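Local coordinates for uncharacterized protein YLR132C (Kluyveromyces marxianus, PDB 6PFQ) that is Usb1, a 2H phosphodiesterase superfamily member that binds UMP and probably acts as an exoribonuclease on U6 snRNA, at residues G101-Y105 with L179-V183. Residues are numbered along the deposited sequence; the frame is centred on the assembly and turned at random.
Sequences GWLVY and LRNLV
The carbonyl oxygen of Val-104 is gripped twice by one side chain: Arg-180 turns the NE side of its guanidinium to it and donates from NH2 (2.9 Å to Val-104 O) and from NE (3.0 Å to the same O). In this 2H phosphodiesterase fold, residues 179-183 of helix 169-186 run nearly antiparallel to residues 102-105 of strand 102-106, which pairs with 112-119. The oxygen sits in the guanidinium plane; NH2 comes nearly head-on to the carbonyl, at a C=O...N angle of 161°, and NE more obliquely, at 138°. The Arg-180 chain, extended from CG to NE, delivers the guanidinium there, and its CG packs on Val-104 CB at 3.7 Å. NH1 forms a salt bridge with Asp-177, which together with the two bonds to Val-104 O probably limits rotation of the guanidinium. Replacing Arg-180 by an alanine removes both donors and would probably leave Val-104 O without these two bonds and Asp-177 without this salt bridge. One turn on, Val-183 points CG2 at Trp-102 CB (3.7 Å); Leu-179 CD2 reaches Val-104 CG1 more loosely, at 4.4 Å. The Trp-102 side chain touches Leu-115 and Val-117, its NE1 donates to Ala-187 O, and it lies about 8 Å, side chain to side chain, from Ser-156 of the UMP site. Between the backbones, a water donates to Trp-102 O at 2.8 Å and to Arg-180 O at 3.0 Å.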
# COMPACT_ATOMS: atom_id res chain seq x y z
N GLY A 101 7.62 1.74 12.70
CA GLY A 101 6.37 1.94 13.40
C GLY A 101 5.19 2.20 12.46
O GLY A 101 5.29 2.13 11.23
N TRP A 102 4.06 2.51 13.07
CA TRP A 102 2.87 2.85 12.30
C TRP A 102 3.08 4.12 11.51
O TRP A 102 3.67 5.09 12.01
CB TRP A 102 1.67 3.07 13.22
CG TRP A 102 1.14 1.87 13.86
CD1 TRP A 102 0.98 1.70 15.23
CD2 TRP A 102 0.62 0.67 13.24
NE1 TRP A 102 0.41 0.49 15.47
CE2 TRP A 102 0.18 -0.17 14.28
CE3 TRP A 102 0.50 0.22 11.91
CZ2 TRP A 102 -0.38 -1.44 14.04
CZ3 TRP A 102 -0.08 -1.03 11.66
CH2 TRP A 102 -0.52 -1.85 12.74
N LEU A 103 2.55 4.13 10.28
CA LEU A 103 2.47 5.30 9.43
C LEU A 103 1.01 5.54 9.08
O LEU A 103 0.21 4.60 9.09
CB LEU A 103 3.27 5.11 8.16
CG LEU A 103 4.71 4.60 8.37
CD1 LEU A 103 5.33 4.28 7.04
CD2 LEU A 103 5.53 5.69 9.06
N VAL A 104 0.64 6.78 8.79
CA VAL A 104 -0.71 7.05 8.28
C VAL A 104 -0.55 7.81 6.97
O VAL A 104 0.09 8.87 6.95
CB VAL A 104 -1.60 7.82 9.26
CG1 VAL A 104 -3.01 7.97 8.63
CG2 VAL A 104 -1.70 7.06 10.64
N TYR A 105 -1.04 7.20 5.89
CA TYR A 105 -1.01 7.80 4.55
C TYR A 105 -2.42 8.18 4.11
O TYR A 105 -3.33 7.38 4.25
CB TYR A 105 -0.46 6.83 3.51
CG TYR A 105 1.05 6.60 3.60
CD1 TYR A 105 1.94 7.57 3.15
CD2 TYR A 105 1.57 5.41 4.12
CE1 TYR A 105 3.33 7.36 3.20
CE2 TYR A 105 2.95 5.20 4.17
CZ TYR A 105 3.81 6.17 3.72
OH TYR A 105 5.16 5.96 3.77
N LEU A 179 -3.07 12.18 15.01
CA LEU A 179 -3.41 10.76 14.88
C LEU A 179 -2.15 9.93 14.68
O LEU A 179 -1.99 8.87 15.29
CB LEU A 179 -4.39 10.55 13.70
CG LEU A 179 -4.68 9.11 13.28
CD1 LEU A 179 -5.30 8.28 14.42
CD2 LEU A 179 -5.57 9.08 11.99
N ARG A 180 -1.24 10.40 13.81
CA ARG A 180 0.03 9.71 13.61
C ARG A 180 0.78 9.59 14.93
O ARG A 180 1.32 8.52 15.27
CB ARG A 180 0.88 10.46 12.60
CG ARG A 180 0.34 10.33 11.16
CD ARG A 180 0.97 11.40 10.28
NE ARG A 180 0.77 11.10 8.85
CZ ARG A 180 0.93 11.99 7.89
NH1 ARG A 180 1.25 13.26 8.23
NH2 ARG A 180 0.75 11.64 6.61
N ASN A 181 0.82 10.67 15.71
CA ASN A 181 1.51 10.59 17.00
C ASN A 181 0.80 9.65 17.96
O ASN A 181 1.45 8.95 18.74
CB ASN A 181 1.62 11.98 17.65
CG ASN A 181 2.23 11.92 19.06
OD1 ASN A 181 3.41 11.67 19.22
ND2 ASN A 181 1.40 12.09 20.09
N LEU A 182 -0.53 9.65 17.94
CA LEU A 182 -1.28 8.81 18.86
C LEU A 182 -1.04 7.32 18.61
O LEU A 182 -0.77 6.57 19.54
CB LEU A 182 -2.77 9.16 18.78
CG LEU A 182 -3.68 8.29 19.64
CD1 LEU A 182 -3.31 8.44 21.13
CD2 LEU A 182 -5.17 8.60 19.34
N VAL A 183 -1.14 6.88 17.34
CA VAL A 183 -0.96 5.45 17.11
C VAL A 183 0.48 5.05 17.41
O VAL A 183 0.72 3.95 17.96
CB VAL A 183 -1.37 5.00 15.69
CG1 VAL A 183 -2.85 5.27 15.47
CG2 VAL A 183 -0.52 5.66 14.58
O HOH W 1 2.05 7.29 12.66